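Local coordinates for protein bacterial leucyl aminopeptidase (Legionella pneumophila, PDB 6ESL) that probably removes amino-terminal residues from peptides as a secreted zinc aminopeptidase of family M28, contributing to nutrient acquisition when the bacterium infects amoebas, at residues B[204-209]-B[228-233]; B[123-128]-B[382-387]; B[134-139]-B[157-162]. All coordinates share one frame; numbering follows the deposited sequence.

Interaction 1: B[204-209]-B[228-233]; sequences IVIGAH and SSIMEA. With ZN (zinc ion), chain F.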
loop_
_atom_site.group_PDB
_atom_site.type_symbol
_atom_site.label_atom_id
_atom_site.label_comp_id
_atom_site.label_asym_id
_atom_site.label_seq_id
_atom_site.Cartn_x
_atom_site.Cartn_y
_atom_site.Cartn_z
ATOM N N ILE B 204 7.711 -5.813 19.256
ATOM C CA ILE B 204 7.728 -4.655 18.398
ATOM C C ILE B 204 9.195 -4.329 18.229
ATOM O O ILE B 204 9.885 -4.160 19.189
ATOM C CB ILE B 204 7.065 -3.442 19.048
ATOM C CG1 ILE B 204 5.576 -3.627 19.220
ATOM C CG2 ILE B 204 7.298 -2.199 18.239
ATOM C CD1 ILE B 204 4.887 -4.322 18.080
ATOM N N VAL B 205 9.669 -4.202 17.009
ATOM C CA VAL B 205 11.070 -3.942 16.768
ATOM C C VAL B 205 11.356 -2.609 16.048
ATOM O O VAL B 205 10.712 -2.316 15.097
ATOM C CB VAL B 205 11.677 -5.063 15.926
ATOM C CG1 VAL B 205 13.112 -4.806 15.604
ATOM C CG2 VAL B 205 11.435 -6.431 16.508
ATOM N N ILE B 206 12.312 -1.831 16.529
ATOM C CA ILE B 206 12.727 -0.596 15.923
ATOM C C ILE B 206 14.187 -0.701 15.625
ATOM O O ILE B 206 14.958 -0.911 16.509
ATOM C CB ILE B 206 12.487 0.589 16.861
ATOM C CG1 ILE B 206 11.015 0.798 17.120
ATOM C CG2 ILE B 206 13.054 1.863 16.298
ATOM C CD1 ILE B 206 10.551 0.240 18.425
ATOM N N GLY B 207 14.578 -0.485 14.382
ATOM C CA GLY B 207 15.957 -0.640 13.981
ATOM C C GLY B 207 16.574 0.467 13.190
ATOM O O GLY B 207 15.862 1.338 12.639
ATOM N N ALA B 208 17.881 0.344 13.035
ATOM C CA ALA B 208 18.743 1.215 12.225
ATOM C C ALA B 208 20.049 0.418 12.028
ATOM O O ALA B 208 20.299 -0.541 12.792
ATOM C CB ALA B 208 19.064 2.507 13.038
ATOM N N HIS B 209 20.913 0.841 11.161
ATOM C CA HIS B 209 22.169 0.191 10.946
ATOM C C HIS B 209 23.293 1.084 11.411
ATOM O O HIS B 209 23.252 2.222 11.186
ATOM C CB HIS B 209 22.346 -0.377 9.542
ATOM C CG HIS B 209 22.530 0.600 8.447
ATOM N ND1 HIS B 209 23.748 1.003 8.003
ATOM C CD2 HIS B 209 21.634 1.193 7.635
ATOM C CE1 HIS B 209 23.596 1.822 6.990
ATOM N NE2 HIS B 209 22.324 1.957 6.767
ATOM N N SER B 228 20.811 7.502 15.566
ATOM C CA SER B 228 20.650 8.505 16.616
ATOM C C SER B 228 19.242 8.834 16.939
ATOM O O SER B 228 18.869 9.056 18.109
ATOM C CB SER B 228 21.380 9.819 16.277
ATOM O OG SER B 228 22.757 9.588 15.991
ATOM N N SER B 229 18.436 8.965 15.886
ATOM C CA SER B 229 17.010 9.101 16.105
ATOM C C SER B 229 16.453 7.956 16.950
ATOM O O SER B 229 15.635 8.220 17.802
ATOM C CB SER B 229 16.236 9.178 14.745
ATOM O OG SER B 229 16.502 10.326 13.971
ATOM N N ILE B 230 16.819 6.685 16.668
ATOM C CA ILE B 230 16.231 5.600 17.478
ATOM C C ILE B 230 16.845 5.532 18.898
ATOM O O ILE B 230 16.185 5.070 19.829
ATOM C CB ILE B 230 16.217 4.203 16.814
ATOM C CG1 ILE B 230 17.608 3.648 16.708
ATOM C CG2 ILE B 230 15.491 4.264 15.440
ATOM C CD1 ILE B 230 17.579 2.165 16.426
ATOM N N MET B 231 18.082 6.009 19.064
ATOM C CA MET B 231 18.695 6.068 20.412
ATOM C C MET B 231 17.901 7.001 21.312
ATOM O O MET B 231 17.707 6.698 22.481
ATOM C CB MET B 231 20.167 6.472 20.365
ATOM C CG MET B 231 20.889 6.484 21.781
ATOM S SD MET B 231 20.940 4.799 22.457
ATOM C CE MET B 231 22.277 4.159 21.462
ATOM N N GLU B 232 17.440 8.132 20.769
ATOM C CA GLU B 232 16.688 9.110 21.564
ATOM C C GLU B 232 15.292 8.578 21.845
ATOM O O GLU B 232 14.788 8.729 22.915
ATOM C CB GLU B 232 16.692 10.508 20.934
ATOM C CG GLU B 232 15.743 11.460 21.616
ATOM C CD GLU B 232 16.061 11.809 23.069
ATOM O OE1 GLU B 232 17.151 11.449 23.579
ATOM O OE2 GLU B 232 15.159 12.416 23.695
ATOM N N ALA B 233 14.699 7.871 20.877
ATOM C CA ALA B 233 13.404 7.237 21.153
ATOM C C ALA B 233 13.532 6.146 22.282
ATOM O O ALA B 233 12.637 6.006 23.127
ATOM C CB ALA B 233 12.832 6.625 19.885
HETATM ZN ZN ZN F . 21.581 2.999 5.024
HETATM O O HOH W 1 20.710 3.895 3.227
#
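Ile230 of helix 220-239 carries the whole apolar contact with Ile206, Gly207 and Ala208 of strand 203-209. Strand and helix belong to a beta-alpha-beta unit closed by the parallel strand 248-253. The axes of the two short segments approach to 8.3 Å, with their directions 146° apart.

The two branches of Ile230 divide the strand between them. Ile230 CG2 meets CG2 of Ile206 at 3.5 Å, methyl against methyl, while the two isoleucines run antiparallel past one another and the rest of Ile206 leads away from the helix. The longer branch of Ile230 starts between the backbone N and the carbonyl carbon (chi1 70°), then runs extended, which brings CD1 to 3.7 Å from Ala208 CB. Ile230 CD1 also lies 3.8 Å from Gly207 C, so the methyl packs on bare backbone as well. No hydrogen bond crosses between the segments.

Metal chemistry is confined to the end of the strand. The side chain of His209 sets out from the strand on the side away from the helix, and His209 NE2 binds a zinc ion at 2.2 Å, with a water ligand at the same distance from the zinc. Asp222 and Asp284 also bind this ion, and Asp222 is shared with the second zinc. On the other ring nitrogen, ND1, His209 is hydrogen-bonded to Asp211, a second-shell residue that helps fix the turn of the imidazole.

A buried, purely hydrophobic seam thus seats the strand on its helix, while the polar metal ligand is delivered just beyond it.

Interaction 2: B[123-128]-B[382-387]; sequences AALKEI and LAVAFA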
loop_
_atom_site.group_PDB
_atom_site.type_symbol
_atom_site.label_atom_id
_atom_site.label_comp_id
_atom_site.label_asym_id
_atom_site.label_seq_id
_atom_site.Cartn_x
_atom_site.Cartn_y
_atom_site.Cartn_z
ATOM N N ALA B 123 2.508 12.944 25.198
ATOM C CA ALA B 123 3.390 13.255 26.354
ATOM C C ALA B 123 4.798 12.777 26.143
ATOM O O ALA B 123 5.779 13.482 26.475
ATOM C CB ALA B 123 2.815 12.646 27.648
ATOM N N ALA B 124 4.934 11.558 25.606
ATOM C CA ALA B 124 6.269 11.040 25.293
ATOM C C ALA B 124 6.973 11.896 24.221
ATOM O O ALA B 124 8.178 12.111 24.332
ATOM C CB ALA B 124 6.198 9.593 24.848
ATOM N N LEU B 125 6.232 12.389 23.209
ATOM C CA LEU B 125 6.829 13.250 22.139
ATOM C C LEU B 125 7.385 14.501 22.698
ATOM O O LEU B 125 8.422 14.948 22.263
ATOM C CB LEU B 125 5.814 13.633 21.055
ATOM C CG LEU B 125 5.262 12.465 20.200
ATOM C CD1 LEU B 125 4.361 12.931 19.041
ATOM C CD2 LEU B 125 6.349 11.509 19.764
ATOM N N LYS B 126 6.676 15.070 23.651
ATOM C CA LYS B 126 7.177 16.216 24.389
ATOM C C LYS B 126 8.475 15.980 25.180
ATOM O O LYS B 126 9.135 16.956 25.527
ATOM C CB LYS B 126 6.067 16.814 25.273
ATOM C CG LYS B 126 5.146 17.762 24.468
ATOM C CD LYS B 126 3.972 18.390 25.261
ATOM C CE LYS B 126 2.634 17.912 24.651
ATOM N NZ LYS B 126 1.584 18.042 25.704
ATOM N N GLU B 127 8.879 14.721 25.406
ATOM C CA GLU B 127 10.158 14.404 26.106
ATOM C C GLU B 127 11.387 14.314 25.225
ATOM O O GLU B 127 12.517 14.329 25.736
ATOM C CB GLU B 127 10.074 13.075 26.847
ATOM C CG GLU B 127 8.881 12.879 27.781
ATOM C CD GLU B 127 9.193 13.240 29.201
ATOM O OE1 GLU B 127 10.385 13.223 29.563
ATOM O OE2 GLU B 127 8.265 13.607 29.929
ATOM N N ILE B 128 11.170 14.189 23.907
ATOM C CA ILE B 128 12.255 13.999 22.940
ATOM C C ILE B 128 13.060 15.221 23.024
ATOM O O ILE B 128 12.463 16.320 23.093
ATOM C CB ILE B 128 11.727 13.903 21.462
ATOM C CG1 ILE B 128 10.902 12.623 21.229
ATOM C CG2 ILE B 128 12.870 13.996 20.447
ATOM C CD1 ILE B 128 11.759 11.392 21.157
ATOM N N LEU B 382 8.448 9.589 15.414
ATOM C CA LEU B 382 7.734 8.509 14.770
ATOM C C LEU B 382 8.049 7.174 15.453
ATOM O O LEU B 382 7.148 6.362 15.633
ATOM C CB LEU B 382 8.014 8.476 13.253
ATOM C CG LEU B 382 7.357 7.381 12.422
ATOM C CD1 LEU B 382 5.851 7.368 12.600
ATOM C CD2 LEU B 382 7.681 7.474 10.910
ATOM N N ALA B 383 9.330 6.932 15.768
ATOM C CA ALA B 383 9.732 5.669 16.431
ATOM C C ALA B 383 9.007 5.552 17.792
ATOM O O ALA B 383 8.515 4.464 18.120
ATOM C CB ALA B 383 11.236 5.642 16.664
ATOM N N VAL B 384 9.049 6.648 18.565
ATOM C CA VAL B 384 8.361 6.695 19.888
ATOM C C VAL B 384 6.874 6.382 19.748
ATOM O O VAL B 384 6.316 5.566 20.498
ATOM C CB VAL B 384 8.558 8.030 20.644
ATOM C CG1 VAL B 384 7.657 8.164 21.894
ATOM C CG2 VAL B 384 9.978 8.131 21.077
ATOM N N ALA B 385 6.240 6.983 18.745
ATOM C CA ALA B 385 4.792 6.788 18.578
ATOM C C ALA B 385 4.468 5.351 18.147
ATOM O O ALA B 385 3.508 4.760 18.647
ATOM C CB ALA B 385 4.248 7.793 17.591
ATOM N N PHE B 386 5.232 4.791 17.214
ATOM C CA PHE B 386 5.120 3.427 16.804
ATOM C C PHE B 386 5.285 2.447 17.985
ATOM O O PHE B 386 4.477 1.561 18.192
ATOM C CB PHE B 386 6.249 3.180 15.750
ATOM C CG PHE B 386 6.250 1.847 15.091
ATOM C CD1 PHE B 386 5.508 1.653 13.911
ATOM C CD2 PHE B 386 7.042 0.800 15.556
ATOM C CE1 PHE B 386 5.522 0.412 13.242
ATOM C CE2 PHE B 386 7.056 -0.440 14.891
ATOM C CZ PHE B 386 6.282 -0.626 13.744
ATOM N N ALA B 387 6.306 2.674 18.802
ATOM C CA ALA B 387 6.532 1.808 19.971
ATOM C C ALA B 387 5.337 1.858 20.916
ATOM O O ALA B 387 4.727 0.801 21.229
ATOM C CB ALA B 387 7.786 2.230 20.722
#
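No flat group takes part where Ala124, Leu125 and Ile128 meet Val384. The one aromatic ring of the two segments, that of Phe386, is turned to the other side of helix 373-391, where it packs on Leu308 and Leu312 of helix 306-320 and on Ile204 of strand 203-209. Neither its faces nor its edges meet segment 123-128.

The contact is aliphatic throughout, and Val384 is its hub. Val384 CG1, anti to the backbone N (chi1 170°), projects towards segment 123-128 and comes within 3.6 Å of Ala124 CB. More loosely, Val384 CG1 has Leu125 CD2 at 4.2 Å. The other branch serves a separate partner, Val384 CG2 lying 3.7 Å from Ile128 CD1. Leu125 and Ile128 each pass the valine antiparallel to it and touch it through a terminal methyl. The backbones are close, with Leu125 CA 7.1 Å from Val384 CA, and the small side chain of Ala124 fits this spacing.

What brings Ile128 to the same valine as Ala124 and Leu125 is a type I beta turn from Leu125 to Ile128, within which Ile128 N is hydrogen-bonded to Leu125 O at 3.3 Å. The turn keeps the chain coiled, so that all three apolar side chains reach one valine. No hydrogen bond joins the segments.

Beyond this pair, helix 220-239 completes the cluster: Val236 touches both Ala124 and Ile128, and Ala233 packs on Ala383 and Val384. Leu125 and Ile128 make further contacts with helix 373-391 at Lys381, Thr377 and Ser380. Helix 373-391 is therefore sandwiched, with helix 118-125 outside it and strand 203-209 of the mixed sheet, which receives Ala387 through Ile206, further inside.

Interaction 3: B[134-139]-B[157-162]; sequences WQTLTH and ANWLKS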
loop_
_atom_site.group_PDB
_atom_site.type_symbol
_atom_site.label_atom_id
_atom_site.label_comp_id
_atom_site.label_asym_id
_atom_site.label_seq_id
_atom_site.Cartn_x
_atom_site.Cartn_y
_atom_site.Cartn_z
ATOM N N TRP B 134 21.571 15.109 18.168
ATOM C CA TRP B 134 22.713 15.784 17.571
ATOM C C TRP B 134 24.033 15.339 18.274
ATOM O O TRP B 134 25.063 15.130 17.616
ATOM C CB TRP B 134 22.523 17.346 17.694
ATOM C CG TRP B 134 23.516 18.120 16.912
ATOM C CD1 TRP B 134 24.610 18.774 17.414
ATOM C CD2 TRP B 134 23.540 18.326 15.478
ATOM N NE1 TRP B 134 25.308 19.369 16.375
ATOM C CE2 TRP B 134 24.665 19.133 15.189
ATOM C CE3 TRP B 134 22.692 17.914 14.398
ATOM C CZ2 TRP B 134 25.015 19.517 13.876
ATOM C CZ3 TRP B 134 23.016 18.311 13.099
ATOM C CH2 TRP B 134 24.181 19.112 12.846
ATOM N N GLN B 135 23.983 15.182 19.603
ATOM C CA GLN B 135 25.147 14.723 20.386
ATOM C C GLN B 135 25.576 13.285 20.038
ATOM O O GLN B 135 26.761 13.012 19.849
ATOM C CB GLN B 135 24.863 14.838 21.885
ATOM C CG GLN B 135 24.701 16.267 22.376
ATOM C CD GLN B 135 25.938 17.110 22.137
ATOM O OE1 GLN B 135 27.064 16.642 22.307
ATOM N NE2 GLN B 135 25.735 18.360 21.738
ATOM N N THR B 136 24.603 12.378 19.955
ATOM C CA THR B 136 24.836 10.991 19.508
ATOM C C THR B 136 25.462 10.946 18.131
ATOM O O THR B 136 26.428 10.215 17.856
ATOM C CB THR B 136 23.533 10.203 19.561
ATOM O OG1 THR B 136 23.078 10.159 20.911
ATOM C CG2 THR B 136 23.724 8.775 19.059
ATOM N N LEU B 137 24.920 11.738 17.238
ATOM C CA LEU B 137 25.405 11.845 15.846
ATOM C C LEU B 137 26.842 12.418 15.779
ATOM O O LEU B 137 27.708 11.987 14.976
ATOM C CB LEU B 137 24.433 12.664 15.043
ATOM C CG LEU B 137 24.720 12.659 13.541
ATOM C CD1 LEU B 137 24.817 11.312 12.893
ATOM C CD2 LEU B 137 23.614 13.421 12.875
ATOM N N THR B 138 27.095 13.388 16.645
ATOM C CA THR B 138 28.457 13.916 16.774
ATOM C C THR B 138 29.399 12.788 17.112
ATOM O O THR B 138 30.402 12.618 16.455
ATOM C CB THR B 138 28.487 15.076 17.777
ATOM O OG1 THR B 138 27.674 16.130 17.212
ATOM C CG2 THR B 138 29.953 15.588 18.092
ATOM N N HIS B 139 29.058 12.004 18.110
ATOM C CA HIS B 139 29.971 10.917 18.496
ATOM C C HIS B 139 30.073 9.877 17.376
ATOM O O HIS B 139 31.165 9.476 16.954
ATOM C CB HIS B 139 29.455 10.261 19.748
ATOM C CG HIS B 139 30.420 9.261 20.304
ATOM N ND1 HIS B 139 30.467 7.951 19.849
ATOM C CD2 HIS B 139 31.442 9.399 21.188
ATOM C CE1 HIS B 139 31.458 7.325 20.459
ATOM N NE2 HIS B 139 32.047 8.169 21.279
ATOM N N ALA B 157 29.749 -0.604 17.952
ATOM C CA ALA B 157 28.783 -1.501 18.561
ATOM C C ALA B 157 28.873 -1.519 20.127
ATOM O O ALA B 157 27.842 -1.517 20.855
ATOM C CB ALA B 157 29.026 -2.921 18.035
ATOM N N ASN B 158 30.126 -1.673 20.616
ATOM C CA ASN B 158 30.392 -1.560 22.074
ATOM C C ASN B 158 29.839 -0.233 22.745
ATOM O O ASN B 158 29.186 -0.272 23.775
ATOM C CB ASN B 158 31.896 -1.602 22.312
ATOM C CG ASN B 158 32.486 -2.972 22.124
ATOM O OD1 ASN B 158 31.795 -3.973 22.115
ATOM N ND2 ASN B 158 33.819 -3.008 22.065
ATOM N N TRP B 159 30.100 0.893 22.103
ATOM C CA TRP B 159 29.598 2.215 22.580
ATOM C C TRP B 159 28.080 2.307 22.582
ATOM O O TRP B 159 27.505 2.700 23.536
ATOM C CB TRP B 159 30.188 3.309 21.742
ATOM C CG TRP B 159 29.805 4.640 22.227
ATOM C CD1 TRP B 159 30.336 5.314 23.335
ATOM C CD2 TRP B 159 28.829 5.499 21.678
ATOM N NE1 TRP B 159 29.739 6.542 23.440
ATOM C CE2 TRP B 159 28.798 6.669 22.461
ATOM C CE3 TRP B 159 27.975 5.408 20.574
ATOM C CZ2 TRP B 159 27.922 7.729 22.192
ATOM C CZ3 TRP B 159 27.096 6.492 20.310
ATOM C CH2 TRP B 159 27.064 7.595 21.096
ATOM N N LEU B 160 27.398 1.863 21.527
ATOM C CA LEU B 160 25.953 1.842 21.544
ATOM C C LEU B 160 25.366 0.991 22.649
ATOM O O LEU B 160 24.368 1.360 23.333
ATOM C CB LEU B 160 25.371 1.364 20.144
ATOM C CG LEU B 160 25.707 2.259 18.982
ATOM C CD1 LEU B 160 25.433 1.627 17.577
ATOM C CD2 LEU B 160 24.956 3.567 19.128
ATOM N N LYS B 161 25.975 -0.177 22.845
ATOM C CA LYS B 161 25.525 -1.080 23.867
ATOM C C LYS B 161 25.669 -0.395 25.270
ATOM O O LYS B 161 24.713 -0.432 26.043
ATOM C CB LYS B 161 26.362 -2.364 23.810
ATOM C CG LYS B 161 26.038 -3.401 24.870
ATOM C CD LYS B 161 26.692 -4.753 24.472
ATOM C CE LYS B 161 26.117 -5.969 25.172
ATOM N NZ LYS B 161 26.667 -5.964 26.585
ATOM N N SER B 162 26.811 0.241 25.534
ATOM C CA SER B 162 27.068 0.952 26.862
ATOM C C SER B 162 26.073 2.039 27.045
ATOM O O SER B 162 25.508 2.154 28.113
ATOM C CB SER B 162 28.381 1.692 26.915
ATOM O OG SER B 162 29.385 0.782 26.936
#
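Helices 130-142 and 151-170, both lying against helix 220-239, are joined at their partly exposed side by an aromatic stack between His139 and Trp159. The imidazole lies over one face of the indole as an offset stack on its five-membered ring, with centroids 3.8 Å apart and planes inclined by only 12°. In both residues CG is anti to the backbone N (chi1 -173° for His139, -176° for Trp159), which extends each ring across the gap between the helices. The overlap continues on to the benzene half of the indole: His139 CG stands 3.5 Å from Trp159 CZ2, and His139 CB is 3.8 Å from Trp159 CH2.

Thr136, one turn earlier, meets the same indole at its edge rather than its face, CG2 lying 4.1 Å from Trp159 CH2. Its hydroxyl is hydrogen-bonded back to Asn132 O. Towards helix 220-239, Leu160 packs on Met231 and Thr136 on Ser228, and Tyr143 adds a steeply inclined ring to His139. Helix 151-170 packs on strands 176-183 and 188-195, and the stack ties helix 130-142 to it on one side of the mixed sheet, consistent with the alpha/beta/alpha fold of M28 peptidases.

Overall arrangement
Helix 220-239 ties the three contacts together. Interaction 1 is the core contact, fully buried between this helix and the sheet strand that leads to the zinc site; interactions 2 and 3 are partly buried and flank it, their centres each 12 Å from its own. Both touch interaction 1, through Ala233 on Val384 and Ser228 on Thr136, whereas about 9 Å separates the nearest atoms of 2 from those of 3. Chemistry follows place: aliphatic methyls fill interactions 1 and 2, and a stacked pair of rings bridges the outlying helices of interaction 3. Along the chain, interaction 2 encloses the other two, bringing helix 118-125 onto helix 373-391, some 250 residues later.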